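Local coordinates for protein octaprenyl Pyrophosphate Synthase (Helicobacter pylori, PDB 3TC1) that probably catalyses the stepwise addition of isopentenyl diphosphate units to an allylic diphosphate, building the C40 chain of octaprenyl pyrophosphate, at residues M68-T71 and A72-H76; G97-N100 and A101-G105. All coordinates share one frame; numbering follows the deposited sequence.

Interaction 1 and interaction 2 come one after the other along the chain, the first on helix 53-80 and the second on helix 92-116, with their centres about 11 Å apart on the same side of the chain's centre. Both are turns within a single helix, and the two helices touch where the contacts meet. His-76 NE2 lies 2.7 Å from Val-102 O, a probable hydrogen bond, while Ala-72 CB rests against Gly-105 O and Leu-75 CD1 against Leu-104 CG. Interaction 2 packs on the second subunit through several residues and interaction 1 reaches it through His-76 alone, which places this helix pair of the all-helical polyprenyl synthase fold at the dimer interface.

Interaction 1: residues M68-T71 and A72-H76; sequences MIQT and ASLLH
Gln-70 and Ser-73 meet at the backbone carbonyl of Gln-70, which takes two hydrogen bonds. The hydroxyl of Ser-73 donates to it, with OG 2.6 Å from Gln-70 O, and Leu-74 N supplies the regular helical bond to that oxygen. Both donors arrive over the same face of the carbonyl plane, the hydroxyl at a C=O...OG angle of 122° and the amide from a straighter direction. Ser-73 can fold back in this way because OG stands between its own backbone N and carbonyl carbon (chi1 64°), and it donates its proton within the helix. The packing here is close: Leu-74 CG sits 3.2 Å from Gln-70 O. One residue on, Leu-75 repeats the leucine part of this arrangement, its CG 3.2 Å from Thr-71 O while Leu-75 N bonds to that carbonyl.

The partly exposed side is looser. The Gln-70 chain bends at chi2 (62°), which turns its amide along the helix toward the next turn, where NE2 passes 3.9 Å from Leu-74 CD2. Gln-70 also touches Phe-166 of helix 152-177, as does Ile-69. Thr-71 packs on Phe-108 of helix 92-116. Its CG2 approaches Leu-75 CD1 loosely, at 4.3 Å, and its OG1 hydrogen-bonds back to Glu-67 O. The serine-to-carbonyl bond, made three residues back beside the normal i to i+4 ladder, is a familiar feature of serines within alpha-helices, here in a helix of the all-helical polyprenyl synthase fold.

Interaction 2: residues G97-N100 and A101-G105; sequences GNFN and AVMLG
Gly-97 O accepts a hydrogen bond from Ala-101 N at 3.2 Å, the first in a ladder of four i to i+4 bonds. The glycine has backbone angles of 87° and 152°, a conformation open to it because it has no side chain to collide with the carbonyl oxygen of the residue before; the helix is kinked here, since the amides of Asn-98 and Phe-99 make no bond to the turn before.

Asn-98 engages through its carbonyl, which lies 2.8 Å from Val-102 N, its bonded donor. The same oxygen is packed against a branch of the valine, with Val-102 CG2 3.0 Å from Asn-98 O.

Phe-99 carries the main side-chain contact. Its backbone oxygen bonds Met-103 N, while its ring meets the methionine one turn later. Met-103 CG lies over one face, offset toward the rim, 4.1 Å from the ring centroid, in a CH-pi contact. Phe-99 CE2 is the ring atom nearest to Met-103 CG, at 3.8 Å. Bends at chi2 (-54°) and chi3 fold the thioether back over the ring, its methyl CE 3.9 Å from Phe-99 CE1. The sulfur stands obliquely above the ring, 5.0 Å from Met-103 SD to the centroid, a Met-aromatic contact.

Asn-100 closes the ladder: its carbonyl takes the amide of Leu-104, and Leu-104 CB packs against the same oxygen. Its side-chain ND2 turns back to hydrogen-bond Phe-96 O.

Around this turn, Ala-101 and Val-102 lie against Val-79 and Leu-104 against Leu-75, both on helix 53-80. The second subunit covers other parts of it, with its Glu-138 beside Phe-99, its Phe-143 beside Asn-100, and its His-76 packed on Val-102 and Met-103, and this part of helix 92-116 lies between helix 53-80 of its own chain and the second subunit.

Interaction 1: residues M68-T71 and A72-H76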
ATOM      1  N   MET B  68       4.806 -11.311  -3.074  1.00 14.84           N
ATOM      2  CA  MET B  68       4.767  -9.897  -3.436  1.00 17.65           C
ATOM      3  C   MET B  68       4.180  -9.066  -2.306  1.00 16.82           C
ATOM      4  O   MET B  68       4.606  -7.935  -2.069  1.00 18.33           O
ATOM      5  CB  MET B  68       3.989  -9.699  -4.739  1.00 18.45           C
ATOM      6  CG  MET B  68       4.793 -10.173  -5.934  1.00 21.11           C
ATOM      7  SD  MET B  68       4.046  -9.853  -7.519  1.00 23.38           S
ATOM      8  CE  MET B  68       4.249  -8.083  -7.647  1.00 23.58           C
ATOM      9  N   ILE B  69       3.209  -9.639  -1.602  1.00 15.48           N
ATOM     10  CA  ILE B  69       2.596  -8.970  -0.461  1.00 16.00           C
ATOM     11  C   ILE B  69       3.665  -8.832   0.622  1.00 16.54           C
ATOM     12  O   ILE B  69       3.824  -7.770   1.230  1.00 16.68           O
ATOM     13  CB  ILE B  69       1.410  -9.799   0.094  1.00 17.43           C
ATOM     14  CG1 ILE B  69       0.212  -9.678  -0.852  1.00 16.83           C
ATOM     15  CG2 ILE B  69       1.043  -9.335   1.497  1.00 15.15           C
ATOM     16  CD1 ILE B  69      -0.905 -10.653  -0.545  1.00 18.24           C
ATOM     17  N   GLN B  70       4.392  -9.917   0.864  1.00 15.21           N
ATOM     18  CA  GLN B  70       5.452  -9.909   1.867  1.00 15.95           C
ATOM     19  C   GLN B  70       6.482  -8.829   1.515  1.00 14.56           C
ATOM     20  O   GLN B  70       6.906  -8.064   2.377  1.00 14.92           O
ATOM     21  CB  GLN B  70       6.136 -11.285   1.931  1.00 21.16           C
ATOM     22  CG  GLN B  70       7.328 -11.361   2.888  1.00 21.47           C
ATOM     23  CD  GLN B  70       6.945 -11.081   4.332  1.00 23.05           C
ATOM     24  OE1 GLN B  70       5.765 -11.031   4.672  1.00 20.69           O
ATOM     25  NE2 GLN B  70       7.948 -10.908   5.193  1.00 24.99           N
ATOM     26  N   THR B  71       6.886  -8.776   0.249  1.00 16.40           N
ATOM     27  CA  THR B  71       7.860  -7.778  -0.196  1.00 18.80           C
ATOM     28  C   THR B  71       7.319  -6.358  -0.021  1.00 18.84           C
ATOM     29  O   THR B  71       8.061  -5.454   0.361  1.00 18.46           O
ATOM     30  CB  THR B  71       8.248  -7.971  -1.681  1.00 19.98           C
ATOM     31  OG1 THR B  71       8.895  -9.237  -1.848  1.00 20.87           O
ATOM     32  CG2 THR B  71       9.205  -6.859  -2.135  1.00 21.43           C
ATOM     33  N   ALA B  72       6.033  -6.158  -0.299  1.00 16.22           N
ATOM     34  CA  ALA B  72       5.437  -4.833  -0.152  1.00 16.37           C
ATOM     35  C   ALA B  72       5.476  -4.387   1.305  1.00 15.81           C
ATOM     36  O   ALA B  72       5.807  -3.236   1.605  1.00 16.60           O
ATOM     37  CB  ALA B  72       3.989  -4.832  -0.659  1.00 11.89           C
ATOM     38  N   SER B  73       5.134  -5.294   2.212  1.00 14.65           N
ATOM     39  CA  SER B  73       5.134  -4.958   3.631  1.00 16.35           C
ATOM     40  C   SER B  73       6.540  -4.605   4.107  1.00 16.82           C
ATOM     41  O   SER B  73       6.715  -3.695   4.904  1.00 16.45           O
ATOM     42  CB  SER B  73       4.589  -6.121   4.465  1.00 19.23           C
ATOM     43  OG  SER B  73       5.434  -7.245   4.367  1.00 22.53           O
ATOM     44  N   LEU B  74       7.540  -5.332   3.620  1.00 18.16           N
ATOM     45  CA  LEU B  74       8.923  -5.066   4.013  1.00 19.88           C
ATOM     46  C   LEU B  74       9.365  -3.698   3.494  1.00 20.12           C
ATOM     47  O   LEU B  74      10.092  -2.972   4.173  1.00 19.76           O
ATOM     48  CB  LEU B  74       9.855  -6.160   3.479  1.00 26.20           C
ATOM     49  CG  LEU B  74       9.624  -7.562   4.057  1.00 27.26           C
ATOM     50  CD1 LEU B  74      10.551  -8.561   3.377  1.00 27.71           C
ATOM     51  CD2 LEU B  74       9.852  -7.542   5.558  1.00 29.89           C
ATOM     52  N   LEU B  75       8.917  -3.349   2.291  1.00 18.70           N
ATOM     53  CA  LEU B  75       9.260  -2.060   1.701  1.00 18.05           C
ATOM     54  C   LEU B  75       8.707  -0.926   2.552  1.00 18.41           C
ATOM     55  O   LEU B  75       9.400   0.052   2.811  1.00 18.43           O
ATOM     56  CB  LEU B  75       8.704  -1.949   0.281  1.00 18.37           C
ATOM     57  CG  LEU B  75       9.382  -2.777  -0.816  1.00 19.98           C
ATOM     58  CD1 LEU B  75       8.588  -2.625  -2.111  1.00 20.90           C
ATOM     59  CD2 LEU B  75      10.828  -2.320  -1.017  1.00 17.84           C
ATOM     60  N   HIS B  76       7.456  -1.052   2.986  1.00 19.28           N
ATOM     61  CA  HIS B  76       6.859  -0.012   3.811  1.00 19.46           C
ATOM     62  C   HIS B  76       7.448  -0.012   5.214  1.00 21.70           C
ATOM     63  O   HIS B  76       7.620   1.046   5.814  1.00 22.36           O
ATOM     64  CB  HIS B  76       5.332  -0.168   3.873  1.00 16.93           C
ATOM     65  CG  HIS B  76       4.633   0.291   2.628  1.00 16.59           C
ATOM     66  ND1 HIS B  76       3.262   0.299   2.499  1.00 17.85           N
ATOM     67  CD2 HIS B  76       5.125   0.746   1.452  1.00 17.16           C
ATOM     68  CE1 HIS B  76       2.937   0.735   1.295  1.00 15.74           C
ATOM     69  NE2 HIS B  76       4.049   1.012   0.639  1.00 17.93           N
TER

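Interaction 2: residues G97-N100 and A101-G105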
ATOM      1  N   GLY B  97      14.675   7.078  -2.001  1.00 37.08           N
ATOM      2  CA  GLY B  97      13.826   7.954  -1.211  1.00 37.48           C
ATOM      3  C   GLY B  97      12.578   7.271  -0.675  1.00 37.83           C
ATOM      4  O   GLY B  97      12.075   6.321  -1.276  1.00 37.79           O
ATOM      5  N   ASN B  98      12.075   7.761   0.455  1.00 33.63           N
ATOM      6  CA  ASN B  98      10.885   7.189   1.077  1.00 33.60           C
ATOM      7  C   ASN B  98       9.700   7.103   0.132  1.00 32.90           C
ATOM      8  O   ASN B  98       9.017   6.080   0.073  1.00 32.66           O
ATOM      9  CB  ASN B  98      10.469   8.003   2.303  1.00 28.27           C
ATOM     10  CG  ASN B  98      11.441   7.863   3.449  1.00 30.34           C
ATOM     11  OD1 ASN B  98      11.993   6.784   3.681  1.00 25.61           O
ATOM     12  ND2 ASN B  98      11.646   8.950   4.188  1.00 32.58           N
ATOM     13  N   PHE B  99       9.455   8.182  -0.600  1.00 26.59           N
ATOM     14  CA  PHE B  99       8.333   8.228  -1.526  1.00 28.39           C
ATOM     15  C   PHE B  99       8.324   7.059  -2.505  1.00 29.20           C
ATOM     16  O   PHE B  99       7.288   6.425  -2.704  1.00 28.04           O
ATOM     17  CB  PHE B  99       8.340   9.533  -2.317  1.00 37.89           C
ATOM     18  CG  PHE B  99       7.073   9.774  -3.086  1.00 38.77           C
ATOM     19  CD1 PHE B  99       5.918  10.179  -2.431  1.00 39.75           C
ATOM     20  CD2 PHE B  99       7.028   9.582  -4.460  1.00 38.52           C
ATOM     21  CE1 PHE B  99       4.738  10.395  -3.130  1.00 41.47           C
ATOM     22  CE2 PHE B  99       5.850   9.794  -5.171  1.00 39.25           C
ATOM     23  CZ  PHE B  99       4.703  10.202  -4.505  1.00 40.60           C
ATOM     24  N   ASN B 100       9.469   6.783  -3.128  1.00 40.88           N
ATOM     25  CA  ASN B 100       9.547   5.686  -4.085  1.00 40.18           C
ATOM     26  C   ASN B 100       9.368   4.329  -3.416  1.00 39.15           C
ATOM     27  O   ASN B 100       8.692   3.453  -3.959  1.00 40.75           O
ATOM     28  CB  ASN B 100      10.875   5.721  -4.855  1.00 34.97           C
ATOM     29  CG  ASN B 100      10.856   6.713  -6.011  1.00 36.23           C
ATOM     30  OD1 ASN B 100       9.923   6.731  -6.818  1.00 33.85           O
ATOM     31  ND2 ASN B 100      11.897   7.533  -6.102  1.00 37.49           N
ATOM     32  N   ALA B 101       9.964   4.153  -2.240  1.00 28.87           N
ATOM     33  CA  ALA B 101       9.842   2.896  -1.511  1.00 25.80           C
ATOM     34  C   ALA B 101       8.376   2.661  -1.161  1.00 24.40           C
ATOM     35  O   ALA B 101       7.889   1.535  -1.221  1.00 23.61           O
ATOM     36  CB  ALA B 101      10.687   2.930  -0.243  1.00 21.63           C
ATOM     37  N   VAL B 102       7.674   3.734  -0.807  1.00 23.10           N
ATOM     38  CA  VAL B 102       6.261   3.637  -0.455  1.00 24.30           C
ATOM     39  C   VAL B 102       5.427   3.298  -1.689  1.00 24.10           C
ATOM     40  O   VAL B 102       4.611   2.378  -1.653  1.00 23.05           O
ATOM     41  CB  VAL B 102       5.725   4.955   0.161  1.00 25.01           C
ATOM     42  CG1 VAL B 102       4.230   4.838   0.429  1.00 24.47           C
ATOM     43  CG2 VAL B 102       6.452   5.252   1.458  1.00 24.07           C
ATOM     44  N   MET B 103       5.629   4.040  -2.774  1.00 27.14           N
ATOM     45  CA  MET B 103       4.885   3.785  -4.004  1.00 27.42           C
ATOM     46  C   MET B 103       5.187   2.398  -4.554  1.00 25.37           C
ATOM     47  O   MET B 103       4.284   1.710  -5.029  1.00 28.48           O
ATOM     48  CB  MET B 103       5.205   4.832  -5.077  1.00 26.03           C
ATOM     49  CG  MET B 103       4.588   6.202  -4.842  1.00 28.17           C
ATOM     50  SD  MET B 103       2.793   6.157  -4.605  1.00 29.20           S
ATOM     51  CE  MET B 103       2.654   7.050  -3.094  1.00 29.86           C
ATOM     52  N   LEU B 104       6.454   1.991  -4.501  1.00 22.07           N
ATOM     53  CA  LEU B 104       6.841   0.675  -4.995  1.00 23.18           C
ATOM     54  C   LEU B 104       6.107  -0.406  -4.206  1.00 22.19           C
ATOM     55  O   LEU B 104       5.738  -1.438  -4.751  1.00 22.03           O
ATOM     56  CB  LEU B 104       8.352   0.463  -4.875  1.00 22.82           C
ATOM     57  CG  LEU B 104       8.822  -0.912  -5.373  1.00 24.81           C
ATOM     58  CD1 LEU B 104       8.562  -1.039  -6.867  1.00 25.22           C
ATOM     59  CD2 LEU B 104      10.297  -1.109  -5.071  1.00 24.55           C
ATOM     60  N   GLY B 105       5.901  -0.159  -2.917  1.00 23.29           N
ATOM     61  CA  GLY B 105       5.180  -1.108  -2.091  1.00 23.82           C
ATOM     62  C   GLY B 105       3.719  -1.141  -2.509  1.00 24.59           C
ATOM     63  O   GLY B 105       3.081  -2.195  -2.515  1.00 23.44           O
TER